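NADH oxidoreductase (Mesorhizobium loti, PDB 3PI7) probably binds NADPH and uses it to reduce a quinone-like acceptor, as a putative oxidoreductase built from a GroES-like and a Rossmann domain. Local coordinates at residues L16-G27 and F68-K79; V56-V66 and L338-P349. All blocks are in the same frame, centred on the assembly; numbering follows the deposited sequence.

Contact 1 of 2, residues L16-G27 and F68-K79. With K (potassium ion), chain G; PO4 (phosphate ion), chain E.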
loop_
_atom_site.group_PDB
_atom_site.type_symbol
_atom_site.label_atom_id
_atom_site.label_comp_id
_atom_site.label_asym_id
_atom_site.label_seq_id
_atom_site.Cartn_x
_atom_site.Cartn_y
_atom_site.Cartn_z
ATOM N N LEU A 16 33.916 -7.406 -0.567
ATOM C CA LEU A 16 32.749 -8.290 -0.590
ATOM C C LEU A 16 33.142 -9.710 -0.948
ATOM O O LEU A 16 33.856 -9.935 -1.932
ATOM C CB LEU A 16 31.725 -7.782 -1.592
ATOM C CG LEU A 16 31.050 -6.499 -1.207
ATOM C CD1 LEU A 16 30.496 -5.830 -2.423
ATOM C CD2 LEU A 16 29.987 -6.731 -0.116
ATOM N N VAL A 17 32.665 -10.669 -0.145
ATOM C CA VAL A 17 32.919 -12.088 -0.376
ATOM C C VAL A 17 31.786 -12.616 -1.256
ATOM O O VAL A 17 32.002 -13.490 -2.103
ATOM C CB VAL A 17 33.014 -12.803 0.999
ATOM C CG1 VAL A 17 32.942 -14.321 0.884
ATOM C CG2 VAL A 17 34.276 -12.388 1.725
ATOM N N GLY A 18 30.595 -12.077 -1.033
ATOM C CA GLY A 18 29.399 -12.465 -1.771
ATOM C C GLY A 18 29.247 -11.725 -3.078
ATOM O O GLY A 18 29.794 -10.636 -3.258
ATOM N N ASP A 19 28.536 -12.347 -4.007
ATOM C CA ASP A 19 28.212 -11.766 -5.295
ATOM C C ASP A 19 26.695 -11.685 -5.438
ATOM O O ASP A 19 25.971 -12.553 -4.906
ATOM C CB ASP A 19 28.836 -12.602 -6.429
ATOM C CG ASP A 19 28.918 -11.817 -7.718
ATOM O OD1 ASP A 19 29.443 -10.685 -7.693
ATOM O OD2 ASP A 19 28.396 -12.303 -8.743
ATOM N N GLY A 20 26.217 -10.663 -6.171
ATOM C CA GLY A 20 24.788 -10.481 -6.402
ATOM C C GLY A 20 23.978 -10.423 -5.128
ATOM O O GLY A 20 24.326 -9.698 -4.184
ATOM N N TYR A 21 22.883 -11.195 -5.095
ATOM C CA TYR A 21 21.993 -11.265 -3.940
ATOM C C TYR A 21 22.131 -12.615 -3.286
ATOM O O TYR A 21 22.586 -13.558 -3.919
ATOM C CB TYR A 21 20.539 -11.033 -4.365
ATOM C CG TYR A 21 20.310 -9.699 -5.038
ATOM C CD1 TYR A 21 20.226 -8.526 -4.293
ATOM C CD2 TYR A 21 20.177 -9.609 -6.419
ATOM C CE1 TYR A 21 19.995 -7.299 -4.904
ATOM C CE2 TYR A 21 19.948 -8.385 -7.041
ATOM C CZ TYR A 21 19.841 -7.236 -6.274
ATOM O OH TYR A 21 19.591 -6.026 -6.861
ATOM N N THR A 22 21.730 -12.726 -2.040
ATOM C CA THR A 22 21.865 -14.014 -1.370
ATOM C C THR A 22 20.708 -14.952 -1.675
ATOM O O THR A 22 19.584 -14.512 -1.935
ATOM C CB THR A 22 22.034 -13.836 0.143
ATOM O OG1 THR A 22 22.402 -15.107 0.710
ATOM C CG2 THR A 22 20.792 -13.291 0.821
ATOM N N LYS A 23 21.009 -16.258 -1.641
ATOM C CA LYS A 23 20.026 -17.318 -1.836
ATOM C C LYS A 23 19.597 -17.841 -0.461
ATOM O O LYS A 23 18.640 -18.615 -0.358
ATOM C CB LYS A 23 20.611 -18.446 -2.711
ATOM C CG LYS A 23 20.796 -18.031 -4.168
ATOM C CD LYS A 23 21.203 -19.196 -5.049
ATOM N N THR A 24 20.326 -17.423 0.595
ATOM C CA THR A 24 20.072 -17.842 1.972
ATOM C C THR A 24 19.981 -16.589 2.878
ATOM O O THR A 24 20.892 -16.369 3.667
ATOM C CB THR A 24 21.156 -18.844 2.444
ATOM O OG1 THR A 24 22.458 -18.303 2.193
ATOM C CG2 THR A 24 21.018 -20.220 1.804
ATOM N N PRO A 25 18.899 -15.770 2.812
ATOM C CA PRO A 25 18.856 -14.555 3.653
ATOM C C PRO A 25 18.850 -14.900 5.138
ATOM O O PRO A 25 18.310 -15.936 5.515
ATOM C CB PRO A 25 17.579 -13.830 3.199
ATOM C CG PRO A 25 16.760 -14.872 2.549
ATOM C CD PRO A 25 17.717 -15.846 1.928
ATOM N N SER A 26 19.496 -14.061 5.966
ATOM C CA SER A 26 19.629 -14.350 7.390
ATOM C C SER A 26 19.300 -13.172 8.309
ATOM O O SER A 26 19.959 -12.990 9.334
ATOM C CB SER A 26 21.033 -14.854 7.696
ATOM O OG SER A 26 22.010 -13.920 7.281
ATOM N N GLY A 27 18.258 -12.425 7.970
ATOM C CA GLY A 27 17.821 -11.301 8.788
ATOM C C GLY A 27 18.757 -10.106 8.750
ATOM O O GLY A 27 19.660 -10.036 7.912
ATOM N N PHE A 68 23.273 -4.768 2.561
ATOM C CA PHE A 68 23.964 -4.914 1.296
ATOM C C PHE A 68 25.028 -6.006 1.320
ATOM O O PHE A 68 25.083 -6.789 0.368
ATOM C CB PHE A 68 24.564 -3.567 0.868
ATOM C CG PHE A 68 25.412 -3.679 -0.369
ATOM C CD1 PHE A 68 24.828 -3.858 -1.613
ATOM C CD2 PHE A 68 26.804 -3.617 -0.285
ATOM C CE1 PHE A 68 25.616 -3.928 -2.770
ATOM C CE2 PHE A 68 27.591 -3.711 -1.438
ATOM C CZ PHE A 68 26.992 -3.890 -2.669
ATOM N N ILE A 69 25.890 -6.054 2.350
ATOM C CA ILE A 69 26.987 -7.049 2.370
ATOM C C ILE A 69 26.411 -8.489 2.495
ATOM O O ILE A 69 26.989 -9.459 1.974
ATOM C CB ILE A 69 28.059 -6.727 3.450
ATOM C CG1 ILE A 69 27.521 -6.908 4.892
ATOM C CG2 ILE A 69 28.586 -5.297 3.240
ATOM C CD1 ILE A 69 28.532 -6.731 6.005
ATOM N N LYS A 70 25.224 -8.583 3.095
ATOM C CA LYS A 70 24.521 -9.847 3.269
ATOM C C LYS A 70 23.796 -10.267 1.999
ATOM O O LYS A 70 23.237 -11.351 1.976
ATOM C CB LYS A 70 23.531 -9.729 4.429
ATOM C CG LYS A 70 24.239 -9.718 5.786
ATOM C CD LYS A 70 23.260 -9.379 6.911
ATOM C CE LYS A 70 23.468 -10.313 8.072
ATOM N NZ LYS A 70 22.557 -11.486 8.002
ATOM N N GLY A 71 23.814 -9.423 0.960
ATOM C CA GLY A 71 23.112 -9.675 -0.306
ATOM C C GLY A 71 21.596 -9.540 -0.177
ATOM O O GLY A 71 20.840 -10.133 -0.948
ATOM N N GLN A 72 21.159 -8.769 0.816
ATOM C CA GLN A 72 19.772 -8.558 1.216
ATOM C C GLN A 72 19.275 -7.129 0.953
ATOM O O GLN A 72 18.219 -6.729 1.460
ATOM C CB GLN A 72 19.627 -8.905 2.699
ATOM C CG GLN A 72 19.799 -10.414 2.903
ATOM C CD GLN A 72 19.944 -10.870 4.326
ATOM O OE1 GLN A 72 20.409 -11.969 4.581
ATOM N NE2 GLN A 72 19.589 -10.052 5.282
ATOM N N TYR A 73 20.026 -6.358 0.173
ATOM C CA TYR A 73 19.654 -4.988 -0.145
ATOM C C TYR A 73 19.110 -4.909 -1.587
ATOM O O TYR A 73 19.106 -5.904 -2.294
ATOM C CB TYR A 73 20.882 -4.067 0.054
ATOM C CG TYR A 73 20.544 -2.594 0.052
ATOM C CD1 TYR A 73 19.755 -2.039 1.057
ATOM C CD2 TYR A 73 21.098 -1.735 -0.894
ATOM C CE1 TYR A 73 19.457 -0.680 1.071
ATOM C CE2 TYR A 73 20.795 -0.372 -0.896
ATOM C CZ TYR A 73 19.989 0.153 0.103
ATOM O OH TYR A 73 19.667 1.488 0.120
ATOM N N GLY A 74 18.617 -3.753 -1.995
ATOM C CA GLY A 74 18.077 -3.567 -3.334
ATOM C C GLY A 74 19.117 -3.225 -4.373
ATOM O O GLY A 74 18.788 -2.647 -5.407
ATOM N N GLN A 75 20.372 -3.616 -4.126
ATOM C CA GLN A 75 21.490 -3.390 -5.035
ATOM C C GLN A 75 22.375 -4.620 -4.968
ATOM O O GLN A 75 22.612 -5.101 -3.868
ATOM C CB GLN A 75 22.245 -2.132 -4.572
ATOM C CG GLN A 75 23.378 -1.695 -5.470
ATOM C CD GLN A 75 24.044 -0.479 -4.885
ATOM O OE1 GLN A 75 23.394 0.397 -4.312
ATOM N NE2 GLN A 75 25.351 -0.396 -5.024
ATOM N N PRO A 76 22.799 -5.220 -6.095
ATOM C CA PRO A 76 23.594 -6.437 -5.987
ATOM C C PRO A 76 25.056 -6.161 -5.612
ATOM O O PRO A 76 25.616 -5.109 -5.907
ATOM C CB PRO A 76 23.490 -7.041 -7.388
ATOM C CG PRO A 76 23.384 -5.848 -8.286
ATOM C CD PRO A 76 22.608 -4.817 -7.496
ATOM N N ARG A 77 25.663 -7.137 -4.973
ATOM C CA ARG A 77 27.072 -7.092 -4.607
ATOM C C ARG A 77 27.928 -7.392 -5.820
ATOM O O ARG A 77 27.548 -8.224 -6.652
ATOM C CB ARG A 77 27.323 -8.197 -3.548
ATOM C CG ARG A 77 26.667 -7.904 -2.203
ATOM C CD ARG A 77 26.696 -9.139 -1.294
ATOM N NE ARG A 77 26.090 -10.323 -1.922
ATOM C CZ ARG A 77 25.866 -11.467 -1.288
ATOM N NH1 ARG A 77 26.159 -11.586 -0.003
ATOM N NH2 ARG A 77 25.371 -12.513 -1.944
ATOM N N VAL A 78 29.102 -6.771 -5.900
ATOM C CA VAL A 78 30.091 -7.146 -6.897
ATOM C C VAL A 78 31.222 -7.774 -6.070
ATOM O O VAL A 78 31.897 -7.065 -5.328
ATOM C CB VAL A 78 30.569 -5.985 -7.817
ATOM C CG1 VAL A 78 31.645 -6.478 -8.797
ATOM C CG2 VAL A 78 29.395 -5.402 -8.587
ATOM N N LYS A 79 31.349 -9.101 -6.115
ATOM C CA LYS A 79 32.380 -9.802 -5.357
ATOM C C LYS A 79 33.746 -9.169 -5.591
ATOM O O LYS A 79 34.123 -8.882 -6.726
ATOM C CB LYS A 79 32.412 -11.299 -5.737
ATOM C CG LYS A 79 33.529 -12.080 -5.067
ATOM C CD LYS A 79 33.290 -13.604 -5.155
ATOM C CE LYS A 79 34.454 -14.376 -4.572
ATOM N NZ LYS A 79 34.523 -14.285 -3.084
HETATM K K K G . 24.604 -14.802 -5.319
HETATM P P PO4 E . 25.206 -16.098 -1.530
HETATM O O1 PO4 E . 23.804 -16.889 -1.473
HETATM O O2 PO4 E . 26.401 -17.099 -1.224
HETATM O O3 PO4 E . 25.196 -15.022 -0.395
HETATM O O4 PO4 E . 25.332 -15.503 -3.007
HETATM O O HOH W 1 29.377 -10.209 0.815
HETATM O O HOH W 2 25.221 -14.181 -7.832
#

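Contact 2 of 2, residues V56-V66 and L338-P349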
loop_
_atom_site.group_PDB
_atom_site.type_symbol
_atom_site.label_atom_id
_atom_site.label_comp_id
_atom_site.label_asym_id
_atom_site.label_seq_id
_atom_site.Cartn_x
_atom_site.Cartn_y
_atom_site.Cartn_z
ATOM N N VAL A 56 39.526 8.253 1.626
ATOM C CA VAL A 56 38.572 8.172 2.717
ATOM C C VAL A 56 39.196 8.463 4.058
ATOM O O VAL A 56 40.185 7.822 4.453
ATOM C CB VAL A 56 37.875 6.775 2.741
ATOM C CG1 VAL A 56 36.792 6.752 3.797
ATOM C CG2 VAL A 56 37.296 6.420 1.374
ATOM N N ASN A 57 38.566 9.415 4.780
ATOM C CA ASN A 57 38.982 9.771 6.121
ATOM C C ASN A 57 38.199 8.922 7.125
ATOM O O ASN A 57 38.798 8.313 8.005
ATOM C CB ASN A 57 38.786 11.274 6.372
ATOM C CG ASN A 57 39.175 11.690 7.769
ATOM O OD1 ASN A 57 40.081 11.124 8.386
ATOM N ND2 ASN A 57 38.545 12.723 8.274
ATOM N N LEU A 58 36.866 8.866 6.976
ATOM C CA LEU A 58 35.971 8.116 7.855
ATOM C C LEU A 58 34.832 7.569 7.035
ATOM O O LEU A 58 34.348 8.268 6.147
ATOM C CB LEU A 58 35.407 9.018 8.985
ATOM C CG LEU A 58 36.344 9.548 10.082
ATOM C CD1 LEU A 58 35.684 10.674 10.862
ATOM C CD2 LEU A 58 36.755 8.447 11.059
ATOM N N ALA A 59 34.392 6.353 7.320
ATOM C CA ALA A 59 33.254 5.804 6.593
ATOM C C ALA A 59 32.183 5.425 7.607
ATOM O O ALA A 59 32.512 4.965 8.688
ATOM C CB ALA A 59 33.684 4.589 5.762
ATOM N N SER A 60 30.926 5.690 7.297
ATOM C CA SER A 60 29.820 5.306 8.173
ATOM C C SER A 60 29.468 3.858 7.983
ATOM O O SER A 60 29.758 3.265 6.937
ATOM C CB SER A 60 28.563 6.119 7.866
ATOM O OG SER A 60 28.638 7.488 8.187
ATOM N N ILE A 61 28.765 3.303 8.960
ATOM C CA ILE A 61 28.147 1.983 8.869
ATOM C C ILE A 61 26.665 2.206 9.104
ATOM O O ILE A 61 26.276 2.647 10.195
ATOM C CB ILE A 61 28.717 0.897 9.801
ATOM C CG1 ILE A 61 30.245 0.782 9.662
ATOM C CG2 ILE A 61 28.009 -0.462 9.517
ATOM C CD1 ILE A 61 30.862 0.050 10.837
ATOM N N ASN A 62 25.848 1.952 8.086
ATOM C CA ASN A 62 24.395 2.125 8.181
ATOM C C ASN A 62 23.672 0.802 8.046
ATOM O O ASN A 62 24.224 -0.104 7.428
ATOM C CB ASN A 62 23.910 3.056 7.065
ATOM C CG ASN A 62 24.398 4.469 7.220
ATOM O OD1 ASN A 62 24.149 5.128 8.232
ATOM N ND2 ASN A 62 25.169 4.928 6.254
ATOM N N PRO A 63 22.388 0.680 8.468
ATOM C CA PRO A 63 21.670 -0.597 8.256
ATOM C C PRO A 63 21.698 -1.023 6.784
ATOM O O PRO A 63 21.842 -2.213 6.510
ATOM C CB PRO A 63 20.255 -0.273 8.739
ATOM C CG PRO A 63 20.482 0.716 9.824
ATOM C CD PRO A 63 21.548 1.629 9.226
ATOM N N SER A 64 21.663 -0.045 5.828
ATOM C CA SER A 64 21.739 -0.377 4.391
ATOM C C SER A 64 23.072 -1.100 4.065
ATOM O O SER A 64 23.066 -1.981 3.216
ATOM C CB SER A 64 21.542 0.860 3.513
ATOM O OG SER A 64 22.429 1.913 3.857
ATOM N N ASP A 65 24.206 -0.749 4.722
ATOM C CA ASP A 65 25.470 -1.478 4.471
ATOM C C ASP A 65 25.387 -2.928 4.934
ATOM O O ASP A 65 25.826 -3.821 4.226
ATOM C CB ASP A 65 26.639 -0.797 5.171
ATOM C CG ASP A 65 26.923 0.571 4.636
ATOM O OD1 ASP A 65 27.278 0.683 3.426
ATOM O OD2 ASP A 65 26.815 1.527 5.407
ATOM N N VAL A 66 24.824 -3.158 6.122
ATOM C CA VAL A 66 24.673 -4.509 6.686
ATOM C C VAL A 66 23.809 -5.343 5.734
ATOM O O VAL A 66 24.230 -6.413 5.310
ATOM C CB VAL A 66 24.102 -4.447 8.111
ATOM C CG1 VAL A 66 23.837 -5.862 8.648
ATOM C CG2 VAL A 66 25.064 -3.693 9.030
ATOM N N LEU A 338 28.402 -3.005 16.811
ATOM C CA LEU A 338 27.054 -2.771 16.308
ATOM C C LEU A 338 25.977 -3.247 17.297
ATOM O O LEU A 338 24.867 -2.724 17.251
ATOM C CB LEU A 338 26.845 -3.428 14.931
ATOM C CG LEU A 338 27.450 -2.713 13.712
ATOM C CD1 LEU A 338 27.137 -3.469 12.441
ATOM C CD2 LEU A 338 26.907 -1.280 13.556
ATOM N N THR A 339 26.306 -4.196 18.199
ATOM C CA THR A 339 25.360 -4.724 19.196
ATOM C C THR A 339 25.089 -3.705 20.288
ATOM O O THR A 339 24.028 -3.758 20.915
ATOM C CB THR A 339 25.837 -6.047 19.814
ATOM O OG1 THR A 339 27.105 -5.872 20.446
ATOM C CG2 THR A 339 25.877 -7.175 18.812
ATOM N N LYS A 340 26.049 -2.791 20.530
ATOM C CA LYS A 340 25.908 -1.721 21.519
ATOM C C LYS A 340 24.681 -0.867 21.168
ATOM O O LYS A 340 24.602 -0.346 20.048
ATOM C CB LYS A 340 27.176 -0.848 21.579
ATOM C CG LYS A 340 28.183 -1.256 22.644
ATOM C CD LYS A 340 29.250 -2.204 22.114
ATOM C CE LYS A 340 30.439 -2.321 23.039
ATOM N NZ LYS A 340 31.396 -1.192 22.874
ATOM N N PRO A 341 23.672 -0.774 22.063
ATOM C CA PRO A 341 22.513 0.068 21.736
ATOM C C PRO A 341 22.927 1.535 21.714
ATOM O O PRO A 341 23.836 1.930 22.460
ATOM C CB PRO A 341 21.504 -0.245 22.846
ATOM C CG PRO A 341 22.322 -0.722 23.989
ATOM C CD PRO A 341 23.582 -1.328 23.433
ATOM N N ASN A 342 22.292 2.329 20.822
ATOM C CA ASN A 342 22.515 3.770 20.621
ATOM C C ASN A 342 23.895 4.021 19.979
ATOM O O ASN A 342 24.768 3.145 20.006
ATOM C CB ASN A 342 22.343 4.570 21.941
ATOM C CG ASN A 342 21.215 4.059 22.835
ATOM O OD1 ASN A 342 20.076 3.834 22.394
ATOM N ND2 ASN A 342 21.521 3.802 24.103
ATOM N N GLY A 343 24.044 5.179 19.342
ATOM C CA GLY A 343 25.273 5.575 18.657
ATOM C C GLY A 343 25.585 4.832 17.365
ATOM O O GLY A 343 25.220 3.662 17.186
ATOM N N LYS A 344 26.298 5.519 16.473
ATOM C CA LYS A 344 26.735 5.036 15.169
ATOM C C LYS A 344 28.209 4.559 15.222
ATOM O O LYS A 344 29.026 5.122 15.958
ATOM C CB LYS A 344 26.579 6.169 14.142
ATOM C CG LYS A 344 26.492 5.710 12.699
ATOM C CD LYS A 344 26.152 6.873 11.771
ATOM C CE LYS A 344 26.074 6.357 10.366
ATOM N NZ LYS A 344 25.379 7.285 9.434
ATOM N N VAL A 345 28.530 3.528 14.436
ATOM C CA VAL A 345 29.880 2.981 14.349
ATOM C C VAL A 345 30.500 3.494 13.037
ATOM O O VAL A 345 29.820 3.547 12.014
ATOM C CB VAL A 345 29.891 1.428 14.467
ATOM C CG1 VAL A 345 31.304 0.865 14.359
ATOM C CG2 VAL A 345 29.252 0.969 15.782
ATOM N N PHE A 346 31.768 3.917 13.086
ATOM C CA PHE A 346 32.494 4.399 11.907
ATOM C C PHE A 346 33.725 3.552 11.689
ATOM O O PHE A 346 34.239 2.962 12.645
ATOM C CB PHE A 346 32.902 5.863 12.076
ATOM C CG PHE A 346 31.732 6.800 12.186
ATOM C CD1 PHE A 346 31.106 7.021 13.416
ATOM C CD2 PHE A 346 31.212 7.421 11.058
ATOM C CE1 PHE A 346 29.989 7.864 13.510
ATOM C CE2 PHE A 346 30.116 8.285 11.157
ATOM C CZ PHE A 346 29.502 8.487 12.375
ATOM N N ILE A 347 34.179 3.477 10.432
ATOM C CA ILE A 347 35.406 2.786 10.056
ATOM C C ILE A 347 36.426 3.868 9.665
ATOM O O ILE A 347 36.080 4.768 8.894
ATOM C CB ILE A 347 35.136 1.751 8.926
ATOM C CG1 ILE A 347 34.224 0.623 9.454
ATOM C CG2 ILE A 347 36.442 1.148 8.367
ATOM C CD1 ILE A 347 33.654 -0.376 8.347
ATOM N N ARG A 348 37.661 3.784 10.206
ATOM C CA ARG A 348 38.720 4.721 9.868
ATOM C C ARG A 348 39.815 3.998 9.095
ATOM O O ARG A 348 40.585 3.217 9.674
ATOM C CB ARG A 348 39.288 5.419 11.110
ATOM C CG ARG A 348 40.269 6.532 10.759
ATOM C CD ARG A 348 40.985 7.043 11.989
ATOM N NE ARG A 348 42.093 7.911 11.604
ATOM C CZ ARG A 348 42.980 8.422 12.448
ATOM N NH1 ARG A 348 42.899 8.162 13.745
ATOM N NH2 ARG A 348 43.949 9.206 12.005
ATOM N N PRO A 349 39.899 4.219 7.770
ATOM C CA PRO A 349 40.968 3.567 6.984
ATOM C C PRO A 349 42.368 4.102 7.343
ATOM O O PRO A 349 42.484 5.288 7.745
ATOM C CB PRO A 349 40.604 3.927 5.532
ATOM C CG PRO A 349 39.170 4.345 5.578
ATOM C CD PRO A 349 39.052 5.063 6.897
ATOM O OXT PRO A 349 43.349 3.332 7.244
HETATM O O HOH W 3 41.579 8.106 8.074
HETATM O O HOH W 4 26.405 2.097 12.855
#

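Contact 1 of 2, residues L16-G27 and F68-K79
L16 reaches into the 68-79 segment with both branches: CD1 comes within 3.7 Å of F68 CE2, the two side chains crossing at about a right angle, while CD2 rests on I69 CG2. From this apolar patch the R77 chain leads outward. A bend at chi3 (-55°) swings its guanidinium back over G71, flat between two glycines, G71 CA over one face and G18 CA over the other. NH1 donates to I69 O, almost in the guanidinium plane; NE goes to G20 O. R77 NH2 gives one N-H to D19 O, tilted from the plane, and the other to O3 of a phosphate ion, probably from the crystallisation liquor, 3.0 Å away and nearly straight. G20 O is gripped from opposite faces by R77 NE and the backbone R77 N, and G20 N returns a bond to R77 O, making a single antiparallel bridge. Next to it P76 CB sits over the Y21 ring, a CH-pi contact 4.1 Å from the ring centroid. At the outer edge D19 O and Y21 O bind potassium, whose shell also takes in phosphate O4 and a water, and K23 N donates to phosphate O1. D19 OD1 receives K79 N on its anti lone pair at 2.9 Å. At the other end the Q72 amide clamps the chain, OE1 taking S26 N and NE2 donating to G27 O at 2.6 Å; K70 NZ reaches that oxygen from the opposite face. The Schellman turn at G71 closes helix 63-69, and the 16-27 loop, leaving strand 10-16 before strand 37-43, lies across that helix end, with L16 and I69 both touching L37.

Contact 2 of 2, residues V56-V66 and L338-P349
I61 and V345 lie side by side and point the same way, with I61 CD1 3.6 Å from V345 CG1. I347 meets the same methyl from another direction: its side chain crosses I61 at about a right angle and brings CG1 to 3.7 Å from I61 CD1. The chi1 of I61, -52°, sets CG1 beside its own backbone N and opposite the carbonyl carbon, so that CD1 at its end touches both. Further along, the V66 and L338 side chains slide past each other in opposite directions, and those of V56 and P349 cross at about a right angle. F346 and S60 share the other face, where F346 CE2 approaches S60 OG obliquely to 3.4 Å; that hydroxyl is hydrogen-bonded to A144 O. On the same side the extended K344 chain crosses N62 obliquely and delivers NZ to N62 OD1 at 2.8 Å, tilted 17° from the amide carbonyl plane, while N62 ND2 bonds to E86. The backbones pair through A59 N to I347 O and I347 N to A59 O, both 2.8 Å and in the carbonyl plane; the next bond, I61 N to V345 O, is weak. Strand 345-348 thus joins 58-60 antiparallel and 323-326 in parallel, and N57 and L58 form a classic beta bulge opposite V88. The return of the C-terminal strand to the sheet of the GroES-like domain is characteristic of the medium-chain dehydrogenase/reductase fold.

How the contacts relate
Contact 2 is largely buried, its centre about 10 Å from that of the chain, whereas the centre of contact 1 lies about 17 Å out and the contact opens to the surface on its ion-binding side. Helix 63-69 ties them together: 56-66 runs into its start and 68-79 leaves from its end, and Y73 CE1 packs on S64 CB at 3.6 Å. Their chemistry follows their place. Contact 2 combines regular strand pairing with branched aliphatic side chains and one buried lysine-asparagine bond; contact 1 joins irregular loops, whose carbonyls are taken up by arginine, glutamine and potassium. One brings the chain's C-terminal strand into a sheet, the other covers a helix end with an N-terminal loop.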